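Local atomic coordinates of DNA polymerase (Pyrobaculum calidifontis, PDB entry 5MDN), a protein that probably catalyses DNA synthesis, adding nucleotides from deoxyribonucleoside triphosphates to a growing DNA strand with release of diphosphate, as a family B DNA polymerase. Residues P17-F22 against I113-R118; G23-G26 against R30-L33; R36-Y41 against I121-V126; R136-L141 against L146-E151; G258-S263 against W268-R273. All coordinates share one frame; numbering follows the deposited sequence.

Contacts 1, 2 and 4 all involve the mixed sheet in which strands 17-24, 30-35, 144-155 and 131-141 follow one another. Contact 2 is the hairpin 17-24/30-35. Contact 4 is the hairpin at the other end of the sheet, about 10 Å from contact 2, centre to centre. Contact 1 sets helix 115-123 against strand 17-24. Contact 3 uses the same helix further on, its centre about 7 Å from that of contact 1, and Arg36 links it by salt bridges to Glu18 and Glu148. Contact 5 lies nearest the magnesium ion held by Asp7 and Asp363; the side chain of Ser269 is about 3 Å from the ion at its nearest atom. Gly272 touches Phe22 of contact 1.

Contact 1 (P17-F22 against I113-R118); sequences PEVRVF and IRYYMR
Tyr115 leaves the first turn of helix 115-123 and meets Pro17 and Val19 of strand 17-24. Its CE2 lies 3.4 Å from Val19 CG2, the two side chains meeting at a slant. Pro17 comes across at about a right angle. CB of Pro17 is 3.9 Å from Tyr115 CE2, and CG of Pro17 is 3.6 Å from Tyr115 OH. The ring is carried out to the strand with CG trans to the backbone N (chi1 180°). The touch is mainly apolar, with the tyrosine hydroxyl resting against the proline ring. It lays the start of a helix on the mixed sheet near the N-terminus, where strand 17-24 runs between strands 5-12 and 30-35. Putting an alanine at Tyr115 would probably leave Pro17 and Val19 without their aromatic neighbour and open a gap between helix and strand. Further out, Tyr10 meets the Tyr115 ring edge-to-face. Arg114 is the N-cap of the helix, and its O accepts Arg118 N at 2.9 Å. Glu18 points away from the helix. Its OE2 forms a salt bridge with Arg20 NH2 at 3.2 Å, and its OE1 forms another with Arg36.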
# COMPACT_ATOMS: atom_id res chain seq x y z
N PRO A 17 -5.66 31.54 -5.16
CA PRO A 17 -5.01 30.23 -5.30
C PRO A 17 -4.85 29.84 -6.75
O PRO A 17 -5.73 30.08 -7.59
CB PRO A 17 -5.98 29.28 -4.57
CG PRO A 17 -7.31 29.93 -4.72
CD PRO A 17 -7.07 31.42 -4.76
N GLU A 18 -3.71 29.22 -7.05
CA GLU A 18 -3.31 28.91 -8.42
C GLU A 18 -2.92 27.44 -8.50
O GLU A 18 -2.00 27.01 -7.81
CB GLU A 18 -2.16 29.82 -8.84
CG GLU A 18 -1.62 29.57 -10.21
CD GLU A 18 -0.49 30.52 -10.57
OE1 GLU A 18 -0.73 31.75 -10.58
OE2 GLU A 18 0.62 30.04 -10.85
N VAL A 19 -3.61 26.69 -9.36
CA VAL A 19 -3.37 25.25 -9.51
C VAL A 19 -2.36 25.02 -10.62
O VAL A 19 -2.48 25.58 -11.71
CB VAL A 19 -4.69 24.51 -9.81
CG1 VAL A 19 -4.44 23.01 -9.90
CG2 VAL A 19 -5.73 24.82 -8.75
N ARG A 20 -1.35 24.19 -10.33
CA ARG A 20 -0.35 23.80 -11.31
C ARG A 20 -0.41 22.30 -11.55
O ARG A 20 -0.59 21.51 -10.61
CB ARG A 20 1.06 24.18 -10.84
CG ARG A 20 1.21 25.65 -10.47
CD ARG A 20 2.66 26.09 -10.61
NE ARG A 20 2.81 27.53 -10.39
CZ ARG A 20 3.13 28.08 -9.23
NH1 ARG A 20 3.33 27.31 -8.16
NH2 ARG A 20 3.25 29.39 -9.12
N VAL A 21 -0.28 21.90 -12.82
CA VAL A 21 -0.26 20.49 -13.21
C VAL A 21 0.94 20.27 -14.12
O VAL A 21 1.05 20.91 -15.17
CB VAL A 21 -1.56 20.06 -13.92
CG1 VAL A 21 -1.65 18.55 -13.98
CG2 VAL A 21 -2.78 20.64 -13.21
N PHE A 22 1.84 19.37 -13.72
CA PHE A 22 3.04 19.06 -14.48
C PHE A 22 2.84 17.78 -15.27
O PHE A 22 2.27 16.81 -14.76
CB PHE A 22 4.25 18.91 -13.54
CG PHE A 22 4.49 20.11 -12.66
CD1 PHE A 22 3.79 20.26 -11.47
CD2 PHE A 22 5.42 21.07 -13.02
CE1 PHE A 22 4.01 21.36 -10.66
CE2 PHE A 22 5.64 22.17 -12.21
CZ PHE A 22 4.94 22.31 -11.02
N ILE A 113 -12.05 18.30 1.29
CA ILE A 113 -11.44 17.76 0.08
C ILE A 113 -10.25 18.64 -0.27
O ILE A 113 -10.40 19.85 -0.47
CB ILE A 113 -12.45 17.70 -1.08
CG1 ILE A 113 -13.36 16.46 -0.99
CG2 ILE A 113 -11.73 17.71 -2.43
CD1 ILE A 113 -14.23 16.38 0.24
N ARG A 114 -9.06 18.04 -0.33
CA ARG A 114 -7.85 18.81 -0.58
C ARG A 114 -7.92 19.48 -1.95
O ARG A 114 -8.46 18.92 -2.91
CB ARG A 114 -6.60 17.94 -0.44
CG ARG A 114 -6.38 16.91 -1.52
CD ARG A 114 -5.14 16.08 -1.18
NE ARG A 114 -5.40 15.15 -0.08
CZ ARG A 114 -5.38 13.83 -0.20
NH1 ARG A 114 -5.12 13.27 -1.38
NH2 ARG A 114 -5.63 13.06 0.85
N TYR A 115 -7.37 20.69 -2.02
CA TYR A 115 -7.71 21.63 -3.09
C TYR A 115 -7.35 21.09 -4.47
O TYR A 115 -8.17 21.12 -5.39
CB TYR A 115 -7.03 22.97 -2.82
CG TYR A 115 -7.29 24.03 -3.86
CD1 TYR A 115 -8.57 24.52 -4.08
CD2 TYR A 115 -6.25 24.58 -4.59
CE1 TYR A 115 -8.81 25.50 -5.02
CE2 TYR A 115 -6.48 25.57 -5.53
CZ TYR A 115 -7.77 26.03 -5.74
OH TYR A 115 -8.00 27.01 -6.67
N TYR A 116 -6.12 20.60 -4.65
CA TYR A 116 -5.72 20.17 -5.99
C TYR A 116 -6.40 18.88 -6.43
O TYR A 116 -6.46 18.60 -7.63
CB TYR A 116 -4.19 20.04 -6.09
CG TYR A 116 -3.56 18.90 -5.32
CD1 TYR A 116 -3.46 18.93 -3.94
CD2 TYR A 116 -3.03 17.80 -5.99
CE1 TYR A 116 -2.87 17.90 -3.24
CE2 TYR A 116 -2.44 16.76 -5.30
CZ TYR A 116 -2.36 16.82 -3.92
OH TYR A 116 -1.78 15.78 -3.23
N MET A 117 -6.93 18.08 -5.49
CA MET A 117 -7.80 16.98 -5.87
C MET A 117 -9.19 17.48 -6.25
O MET A 117 -9.82 16.93 -7.16
CB MET A 117 -7.89 15.96 -4.74
CG MET A 117 -6.63 15.14 -4.52
SD MET A 117 -6.17 14.16 -5.97
CE MET A 117 -7.63 13.15 -6.18
N ARG A 118 -9.68 18.50 -5.55
CA ARG A 118 -10.93 19.15 -5.92
C ARG A 118 -10.89 19.63 -7.37
O ARG A 118 -11.85 19.45 -8.13
CB ARG A 118 -11.21 20.32 -4.98
CG ARG A 118 -12.54 21.02 -5.20
CD ARG A 118 -13.69 20.30 -4.51
NE ARG A 118 -14.32 19.30 -5.36
CZ ARG A 118 -15.32 18.53 -4.98
NH1 ARG A 118 -15.81 18.63 -3.75
NH2 ARG A 118 -15.83 17.64 -5.82

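Contact 2 (G23-G26 against R30-L33); sequences GVDG and RVVL
Gly23 and Val31 form an antiparallel hydrogen-bonded pair. Gly23 N donates to Val31 O at 3.1 Å, with an angle of 167° at the hydrogen. Val31 N returns a bond to Gly23 O, also 3.1 Å long. Both polar backbone groups of each residue are therefore used within the pair. Gly23 O also receives a CA-H...O contact from Arg30 CA at 3.4 Å. Val24 and Arg30 are the next pair, a non-hydrogen-bonded one, and the backbone of Val24 bonds instead to Phe3 and Trp4. The side chains of Val24 and Arg30 lie side by side and point the same way. Arg30 bends at chi2 (73°), which lays its guanidinium over the valine. Val24 CG2 sits 3.5 Å above the guanidinium plane, toward its rim. The valine thus offers only an apolar surface, and the charge is met elsewhere: Arg30 NH2 forms a salt bridge with Asp225 and a hydrogen bond to Pro162 O. Asp25 has its partner in Arg29, while its CB lies 4.3 Å from Val31 CG2. The contact is the turn end of the beta hairpin 17-24/30-35. Strand 17-24 has strand 5-12 on its far side, and strand 30-35 has the parallel strand 144-155.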
# COMPACT_ATOMS: atom_id res chain seq x y z
N GLY A 23 3.31 17.77 -16.51
CA GLY A 23 3.07 16.63 -17.37
C GLY A 23 3.94 16.63 -18.61
O GLY A 23 4.93 17.36 -18.69
N VAL A 24 3.55 15.81 -19.58
CA VAL A 24 4.33 15.53 -20.78
C VAL A 24 3.44 15.74 -22.00
O VAL A 24 2.59 14.90 -22.30
CB VAL A 24 4.90 14.10 -20.78
CG1 VAL A 24 5.64 13.83 -22.08
CG2 VAL A 24 5.82 13.89 -19.58
N ASP A 25 3.66 16.84 -22.72
CA ASP A 25 2.79 17.20 -23.83
C ASP A 25 2.90 16.17 -24.96
O ASP A 25 3.68 15.22 -24.91
CB ASP A 25 3.12 18.60 -24.34
CG ASP A 25 4.47 18.69 -25.00
OD1 ASP A 25 5.27 17.73 -24.89
OD2 ASP A 25 4.73 19.71 -25.67
N GLY A 26 2.09 16.38 -26.00
CA GLY A 26 2.07 15.48 -27.14
C GLY A 26 3.37 15.39 -27.91
O GLY A 26 3.60 14.39 -28.59
N ARG A 30 8.49 18.22 -21.22
CA ARG A 30 7.87 18.41 -19.91
C ARG A 30 7.41 19.85 -19.77
O ARG A 30 8.22 20.78 -19.88
CB ARG A 30 8.84 18.03 -18.80
CG ARG A 30 9.00 16.52 -18.56
CD ARG A 30 9.82 15.85 -19.67
NE ARG A 30 9.92 14.41 -19.48
CZ ARG A 30 9.42 13.51 -20.32
NH1 ARG A 30 8.78 13.91 -21.41
NH2 ARG A 30 9.56 12.21 -20.08
N VAL A 31 6.12 20.05 -19.50
CA VAL A 31 5.52 21.37 -19.40
C VAL A 31 4.68 21.42 -18.13
O VAL A 31 4.51 20.43 -17.42
CB VAL A 31 4.65 21.72 -20.63
CG1 VAL A 31 5.47 21.63 -21.91
CG2 VAL A 31 3.43 20.82 -20.70
N VAL A 32 4.15 22.61 -17.84
CA VAL A 32 3.31 22.83 -16.67
C VAL A 32 2.10 23.65 -17.09
O VAL A 32 2.24 24.69 -17.76
CB VAL A 32 4.09 23.53 -15.53
CG1 VAL A 32 4.84 24.75 -16.05
CG2 VAL A 32 3.15 23.91 -14.40
N LEU A 33 0.91 23.18 -16.72
CA LEU A 33 -0.34 23.86 -17.01
C LEU A 33 -0.86 24.52 -15.75
O LEU A 33 -0.77 23.95 -14.66
CB LEU A 33 -1.39 22.88 -17.57
CG LEU A 33 -1.43 22.69 -19.09
CD1 LEU A 33 -0.10 22.21 -19.64
CD2 LEU A 33 -2.54 21.72 -19.46

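Contact 3 (R36-Y41 against I121-V126); sequences RRFRPY and IDKGVV
The ring of Phe38 turns an edge to the carboxylate of Asp122. OD2 of Asp122 lies in the plane of the Phe38 ring, 3.7 Å from CZ. The carboxylate itself stands almost upright to that ring, the two planes being 87° apart. Lys123 runs past Phe38 in the opposite direction, and its CE comes within 3.7 Å of Phe38 CD1. The ring of Tyr119 meets Phe38 edge-to-face. Around Tyr41, Arg39 O lies at the ring edge, in plane, and Lys83 adds a cation-pi contact. Asp122 OD2 is modelled at the edge of the Tyr41 ring too, but too close to the tyrosine OH, so its placement there is doubtful.

Phe38 reaches the helix with CG opposite its backbone N (chi1 -169°). Lys123 bends at chi2 (-64°), which brings the methylene carbon CE alongside the ring. The contact joins the loop between strands 30-35 and 41-46 to the C-terminal end of helix 115-123. That helix closes with a Schellman motif. Gly124, with positive phi, is its C-prime residue. Gly124 N makes a weak bond to Ile121 O at 3.3 Å, and Val125 N pairs with Met120 O. Arg118, one turn back on the helix, forms a salt bridge with Asp122 OD1. This charge is likely to favour the ionised carboxylate, and the edge-on ring hydrogens of Phe38 would probably suit a negatively charged oxygen.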
# COMPACT_ATOMS: atom_id res chain seq x y z
N ARG A 36 -5.72 29.86 -12.71
CA ARG A 36 -5.92 30.80 -11.62
C ARG A 36 -7.38 31.04 -11.28
O ARG A 36 -7.68 31.65 -10.25
CB ARG A 36 -5.24 32.13 -11.95
CG ARG A 36 -3.78 31.99 -12.35
CD ARG A 36 -3.12 33.34 -12.56
NE ARG A 36 -1.72 33.19 -12.98
CZ ARG A 36 -1.34 32.93 -14.22
NH1 ARG A 36 -2.24 32.78 -15.18
NH2 ARG A 36 -0.05 32.81 -14.50
N ARG A 37 -8.31 30.59 -12.14
CA ARG A 37 -9.71 30.95 -11.99
C ARG A 37 -10.50 30.02 -11.07
O ARG A 37 -11.56 30.42 -10.58
CB ARG A 37 -10.37 31.00 -13.38
CG ARG A 37 -9.86 32.20 -14.17
CD ARG A 37 -10.56 32.41 -15.50
NE ARG A 37 -10.07 33.63 -16.14
CZ ARG A 37 -9.04 33.68 -16.99
NH1 ARG A 37 -8.40 32.56 -17.31
NH2 ARG A 37 -8.66 34.83 -17.51
N PHE A 38 -10.02 28.80 -10.83
CA PHE A 38 -10.71 27.90 -9.92
C PHE A 38 -10.54 28.36 -8.47
O PHE A 38 -9.52 28.96 -8.11
CB PHE A 38 -10.19 26.47 -10.08
CG PHE A 38 -11.01 25.44 -9.37
CD1 PHE A 38 -12.24 25.05 -9.87
CD2 PHE A 38 -10.56 24.86 -8.19
CE1 PHE A 38 -13.01 24.10 -9.22
CE2 PHE A 38 -11.32 23.91 -7.53
CZ PHE A 38 -12.54 23.53 -8.05
N ARG A 39 -11.54 28.06 -7.64
CA ARG A 39 -11.54 28.47 -6.24
C ARG A 39 -12.20 27.39 -5.39
O ARG A 39 -13.12 26.71 -5.86
CB ARG A 39 -12.27 29.82 -6.05
CG ARG A 39 -11.61 30.96 -6.81
CD ARG A 39 -11.90 32.32 -6.21
NE ARG A 39 -10.75 33.21 -6.37
CZ ARG A 39 -10.37 33.75 -7.53
NH1 ARG A 39 -11.05 33.50 -8.64
NH2 ARG A 39 -9.32 34.55 -7.57
N PRO A 40 -11.75 27.21 -4.15
CA PRO A 40 -12.31 26.16 -3.30
C PRO A 40 -13.71 26.50 -2.83
O PRO A 40 -14.14 27.66 -2.81
CB PRO A 40 -11.33 26.10 -2.12
CG PRO A 40 -10.76 27.47 -2.05
CD PRO A 40 -10.70 27.98 -3.46
N TYR A 41 -14.44 25.45 -2.43
CA TYR A 41 -15.83 25.60 -2.03
C TYR A 41 -16.25 24.40 -1.19
O TYR A 41 -15.55 23.39 -1.13
CB TYR A 41 -16.75 25.74 -3.26
CG TYR A 41 -16.78 24.52 -4.14
CD1 TYR A 41 -17.68 23.48 -3.91
CD2 TYR A 41 -15.90 24.39 -5.21
CE1 TYR A 41 -17.70 22.36 -4.72
CE2 TYR A 41 -15.92 23.28 -6.03
CZ TYR A 41 -16.83 22.26 -5.77
OH TYR A 41 -16.85 21.15 -6.58
N ILE A 121 -10.89 16.63 -9.94
CA ILE A 121 -12.21 16.01 -9.96
C ILE A 121 -13.19 16.87 -10.75
O ILE A 121 -13.89 16.39 -11.66
CB ILE A 121 -12.71 15.76 -8.53
CG1 ILE A 121 -11.98 14.57 -7.91
CG2 ILE A 121 -14.22 15.53 -8.52
CD1 ILE A 121 -12.31 14.34 -6.45
N ASP A 122 -13.27 18.17 -10.42
CA ASP A 122 -14.27 19.03 -11.04
C ASP A 122 -13.99 19.26 -12.52
O ASP A 122 -14.92 19.32 -13.33
CB ASP A 122 -14.33 20.36 -10.29
CG ASP A 122 -14.94 20.23 -8.91
OD1 ASP A 122 -14.96 19.10 -8.37
OD2 ASP A 122 -15.40 21.25 -8.36
N LYS A 123 -12.72 19.40 -12.89
CA LYS A 123 -12.35 19.64 -14.28
C LYS A 123 -12.13 18.36 -15.07
O LYS A 123 -11.90 18.43 -16.28
CB LYS A 123 -11.08 20.50 -14.34
CG LYS A 123 -11.20 21.82 -13.59
CD LYS A 123 -12.26 22.71 -14.22
CE LYS A 123 -12.50 23.95 -13.38
NZ LYS A 123 -13.65 24.76 -13.89
N GLY A 124 -12.22 17.20 -14.43
CA GLY A 124 -12.02 15.94 -15.12
C GLY A 124 -10.59 15.65 -15.50
O GLY A 124 -10.35 14.94 -16.48
N VAL A 125 -9.62 16.18 -14.75
CA VAL A 125 -8.22 15.90 -15.01
C VAL A 125 -7.88 14.54 -14.41
O VAL A 125 -7.99 14.34 -13.20
CB VAL A 125 -7.32 17.00 -14.41
CG1 VAL A 125 -5.86 16.72 -14.74
CG2 VAL A 125 -7.74 18.37 -14.91
N VAL A 126 -7.48 13.61 -15.26
CA VAL A 126 -7.14 12.25 -14.85
C VAL A 126 -5.62 12.10 -14.91
O VAL A 126 -5.03 12.31 -15.98
CB VAL A 126 -7.85 11.20 -15.72
CG1 VAL A 126 -9.33 11.13 -15.35
CG2 VAL A 126 -7.70 11.51 -17.20

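Contact 4 (R136-L141 against L146-E151); sequences REAGKL and LYEVVE
Arg136 and Glu148 form an antiparallel hydrogen-bonded pair. Glu148 N donates to Arg136 O at 2.8 Å. The return bond from Arg136 N to Glu148 O is weak, with an angle of 128°. Further along, Ala138 N donates to Leu146 O at 3.2 Å. Leu146 N donates to Gly139 O at 2.8 Å. Gly139 has positive phi, a conformation that by itself favours glycine.

These bonds tie together the beta hairpin of strands 131-141 and 144-155, at one edge of the mixed sheet. A classic beta bulge interrupts it, where Val150 and Glu151 both face Glu134.

One charged pair crosses on the side of Arg136 and Glu148. The side chains lie side by side, and Arg136 NH1 forms a salt bridge with Glu148 OE1 at 2.5 Å. The carboxylate comes to the edge of the guanidinium, its plane turned by 55°. Arg136 bends at chi3 (58°) to bring NH1 there. Glu148 OE2 is taken by Arg36, so the glutamate serves two arginines.

On the other side of the sheet Tyr147 receives a CH-pi contact. Glu137 CA stands 4.2 Å from its ring centroid, off-centre. Glu137 CB lies 3.6 Å from Tyr147 CE2.

Apolar contacts are made by the leucines, with Leu141 CB 3.9 Å from Leu146 CB. Leu146 also packs on Val32 and Val34 of strand 30-35.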
# COMPACT_ATOMS: atom_id res chain seq x y z
N ARG A 136 -3.41 28.40 -23.60
CA ARG A 136 -2.56 29.43 -24.16
C ARG A 136 -1.13 29.30 -23.65
O ARG A 136 -0.90 29.06 -22.47
CB ARG A 136 -3.10 30.81 -23.78
CG ARG A 136 -4.50 31.09 -24.28
CD ARG A 136 -5.03 32.42 -23.77
NE ARG A 136 -4.20 33.57 -24.14
CZ ARG A 136 -3.40 34.21 -23.29
NH1 ARG A 136 -3.33 33.80 -22.03
NH2 ARG A 136 -2.68 35.25 -23.68
N GLU A 137 -0.16 29.46 -24.55
CA GLU A 137 1.23 29.35 -24.14
C GLU A 137 1.67 30.72 -23.62
O GLU A 137 1.67 31.70 -24.37
CB GLU A 137 2.10 28.82 -25.28
CG GLU A 137 2.32 29.72 -26.48
CD GLU A 137 3.14 29.05 -27.57
OE1 GLU A 137 2.77 27.95 -28.02
OE2 GLU A 137 4.17 29.64 -27.96
N ALA A 138 2.00 30.80 -22.33
CA ALA A 138 2.28 32.08 -21.68
C ALA A 138 3.65 32.03 -20.99
O ALA A 138 3.75 32.07 -19.76
CB ALA A 138 1.17 32.46 -20.70
N GLY A 139 4.70 31.95 -21.80
CA GLY A 139 6.06 32.00 -21.29
C GLY A 139 6.41 30.82 -20.41
O GLY A 139 5.64 29.89 -20.20
N LYS A 140 7.64 30.87 -19.90
CA LYS A 140 8.19 29.82 -19.06
C LYS A 140 7.80 30.02 -17.59
O LYS A 140 7.37 31.10 -17.17
CB LYS A 140 9.71 29.78 -19.20
CG LYS A 140 10.16 29.44 -20.62
CD LYS A 140 11.67 29.49 -20.77
CE LYS A 140 12.34 28.28 -20.14
NZ LYS A 140 13.79 28.22 -20.51
N LEU A 141 7.97 28.95 -16.81
CA LEU A 141 7.93 29.01 -15.35
C LEU A 141 9.17 28.26 -14.88
O LEU A 141 9.20 27.03 -14.90
CB LEU A 141 6.65 28.40 -14.78
CG LEU A 141 6.65 28.08 -13.28
CD1 LEU A 141 6.96 29.33 -12.46
CD2 LEU A 141 5.33 27.47 -12.85
N LEU A 146 5.35 27.24 -19.46
CA LEU A 146 4.09 27.43 -18.76
C LEU A 146 2.95 27.63 -19.75
O LEU A 146 3.13 28.19 -20.83
CB LEU A 146 4.17 28.63 -17.81
CG LEU A 146 2.96 28.97 -16.95
CD1 LEU A 146 2.63 27.82 -16.00
CD2 LEU A 146 3.19 30.26 -16.17
N TYR A 147 1.76 27.16 -19.36
CA TYR A 147 0.57 27.25 -20.19
C TYR A 147 -0.62 27.63 -19.32
O TYR A 147 -0.84 27.03 -18.26
CB TYR A 147 0.26 25.91 -20.88
CG TYR A 147 1.12 25.59 -22.09
CD1 TYR A 147 2.44 25.16 -21.94
CD2 TYR A 147 0.62 25.70 -23.38
CE1 TYR A 147 3.22 24.86 -23.03
CE2 TYR A 147 1.39 25.41 -24.48
CZ TYR A 147 2.69 24.98 -24.30
OH TYR A 147 3.47 24.69 -25.40
N GLU A 148 -1.37 28.64 -19.75
CA GLU A 148 -2.62 28.99 -19.09
C GLU A 148 -3.73 28.14 -19.69
O GLU A 148 -3.98 28.19 -20.90
CB GLU A 148 -2.96 30.47 -19.28
CG GLU A 148 -2.31 31.43 -18.30
CD GLU A 148 -2.82 32.85 -18.48
OE1 GLU A 148 -3.32 33.17 -19.58
OE2 GLU A 148 -2.73 33.64 -17.51
N VAL A 149 -4.40 27.36 -18.85
CA VAL A 149 -5.46 26.48 -19.33
C VAL A 149 -6.70 27.32 -19.61
O VAL A 149 -7.07 28.20 -18.82
CB VAL A 149 -5.74 25.34 -18.34
CG1 VAL A 149 -4.45 24.65 -17.94
CG2 VAL A 149 -6.48 25.84 -17.11
N VAL A 150 -7.31 27.10 -20.77
CA VAL A 150 -8.59 27.72 -21.07
C VAL A 150 -9.75 26.82 -20.68
O VAL A 150 -10.66 27.23 -19.97
CB VAL A 150 -8.65 28.11 -22.57
CG1 VAL A 150 -9.94 28.86 -22.87
CG2 VAL A 150 -7.44 28.94 -22.95
N GLU A 151 -9.72 25.57 -21.14
CA GLU A 151 -10.78 24.62 -20.81
C GLU A 151 -10.24 23.21 -20.97
O GLU A 151 -9.55 22.91 -21.94
CB GLU A 151 -12.01 24.84 -21.70
CG GLU A 151 -13.21 24.00 -21.30
CD GLU A 151 -14.41 24.24 -22.19
OE1 GLU A 151 -14.21 24.56 -23.38
OE2 GLU A 151 -15.55 24.12 -21.70

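Contact 5 (G258-S263 against W268-R273); sequences GVPQQS and WSVVGR
A short antiparallel beta hairpin, strands 261-262 and 268-269, makes this contact beside a magnesium site. Gln261 and Ser269 are its hydrogen-bonded pair. Gln261 N donates to Ser269 O at 3.1 Å, and Ser269 N donates to Gln261 O at 2.7 Å. Gln262 and Trp268 follow as a non-hydrogen-bonded pair, and here the side chains do the work. Gln262 CB lies over one face of the indole, 3.8 Å from the centroid of the six-membered ring and 17° off its normal, a CH-pi contact. The amide of Gln262 stands nearly upright to the ring, 86° between the planes. As modelled, NE2 of Gln262 faces Trp268 NE1, donor to donor, so no bond is assigned. Pro260 meets the other end of the indole: its O lies at the ring edge, near the plane, and its CB is 3.8 Å from Trp268 CE3. The indole folds back over strand 261-262 with CG beside the backbone N (chi1 -81°). Pro238 and Ser241 of helix 232-247 also touch it. A serine in place of Trp268 would probably leave Gln262 CB and Pro260 without their flat partner and open a gap next to that helix.

Beyond the strand, Val270 to Arg273 form a type II turn, closed by Arg273 N to Val270 O at 3.1 Å. In it, Gly272 N donates to OD2 of Asp7, a magnesium ligand. The side chain of Ser269 comes within about 3 Å of the ion. The position in the chain, after helix 232-247 and before strand 274-277, is consistent with the beta hairpin of family B exonuclease domains.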
# COMPACT_ATOMS: atom_id res chain seq x y z
N GLY A 258 13.34 23.20 -5.79
CA GLY A 258 12.86 23.11 -4.43
C GLY A 258 13.22 21.77 -3.78
O GLY A 258 13.68 20.83 -4.43
N VAL A 259 12.99 21.71 -2.48
CA VAL A 259 13.35 20.55 -1.66
C VAL A 259 12.11 19.69 -1.43
O VAL A 259 10.98 20.19 -1.53
CB VAL A 259 13.99 20.99 -0.34
CG1 VAL A 259 15.09 22.01 -0.59
CG2 VAL A 259 12.93 21.56 0.60
N PRO A 260 12.28 18.40 -1.14
CA PRO A 260 11.11 17.55 -0.87
C PRO A 260 10.37 17.98 0.39
O PRO A 260 10.97 18.43 1.37
CB PRO A 260 11.71 16.15 -0.72
CG PRO A 260 13.01 16.22 -1.45
CD PRO A 260 13.52 17.61 -1.22
N GLN A 261 9.05 17.83 0.35
CA GLN A 261 8.18 18.10 1.49
C GLN A 261 7.45 16.82 1.86
O GLN A 261 7.04 16.05 0.98
CB GLN A 261 7.16 19.21 1.16
CG GLN A 261 7.76 20.49 0.60
CD GLN A 261 8.48 21.31 1.65
OE1 GLN A 261 8.12 21.30 2.82
NE2 GLN A 261 9.49 22.06 1.22
N GLN A 262 7.28 16.59 3.16
CA GLN A 262 6.45 15.49 3.63
C GLN A 262 4.98 15.88 3.54
O GLN A 262 4.58 16.94 4.04
CB GLN A 262 6.81 15.10 5.06
CG GLN A 262 6.01 13.92 5.59
CD GLN A 262 6.59 13.33 6.86
OE1 GLN A 262 5.98 13.42 7.93
NE2 GLN A 262 7.76 12.72 6.76
N SER A 263 4.17 15.02 2.92
CA SER A 263 2.78 15.37 2.65
C SER A 263 1.82 14.28 3.11
O SER A 263 2.09 13.55 4.07
CB SER A 263 2.60 15.66 1.16
OG SER A 263 1.25 16.00 0.88
N TRP A 268 6.24 11.63 0.46
CA TRP A 268 7.12 12.78 0.28
C TRP A 268 6.94 13.34 -1.12
O TRP A 268 7.14 12.62 -2.11
CB TRP A 268 8.58 12.41 0.55
CG TRP A 268 8.90 12.37 2.01
CD1 TRP A 268 8.53 11.42 2.91
CD2 TRP A 268 9.63 13.36 2.74
NE1 TRP A 268 8.99 11.74 4.16
CE2 TRP A 268 9.67 12.93 4.08
CE3 TRP A 268 10.26 14.56 2.40
CZ2 TRP A 268 10.32 13.66 5.08
CZ3 TRP A 268 10.89 15.29 3.39
CH2 TRP A 268 10.92 14.83 4.71
N SER A 269 6.57 14.61 -1.21
CA SER A 269 6.32 15.26 -2.48
C SER A 269 7.61 15.82 -3.05
O SER A 269 8.38 16.48 -2.35
CB SER A 269 5.29 16.38 -2.31
OG SER A 269 5.21 17.18 -3.48
N VAL A 270 7.85 15.55 -4.33
CA VAL A 270 8.93 16.16 -5.09
C VAL A 270 8.25 16.84 -6.28
O VAL A 270 7.87 16.17 -7.25
CB VAL A 270 9.98 15.15 -5.54
CG1 VAL A 270 11.14 15.86 -6.22
CG2 VAL A 270 10.48 14.33 -4.36
N VAL A 271 8.07 18.16 -6.18
CA VAL A 271 7.21 18.89 -7.11
C VAL A 271 7.66 18.67 -8.55
O VAL A 271 8.86 18.74 -8.86
CB VAL A 271 7.19 20.38 -6.75
CG1 VAL A 271 6.52 21.19 -7.85
CG2 VAL A 271 6.48 20.60 -5.42
N GLY A 272 6.70 18.40 -9.43
CA GLY A 272 6.98 18.19 -10.84
C GLY A 272 7.47 16.81 -11.20
O GLY A 272 7.95 16.62 -12.32
N ARG A 273 7.36 15.84 -10.29
CA ARG A 273 7.75 14.46 -10.59
C ARG A 273 7.08 13.54 -9.58
O ARG A 273 6.60 13.98 -8.53
CB ARG A 273 9.27 14.28 -10.59
CG ARG A 273 10.02 15.17 -9.61
CD ARG A 273 11.52 14.91 -9.68
NE ARG A 273 12.06 15.17 -11.01
CZ ARG A 273 12.99 16.09 -11.27
NH1 ARG A 273 13.49 16.83 -10.30
NH2 ARG A 273 13.42 16.26 -12.52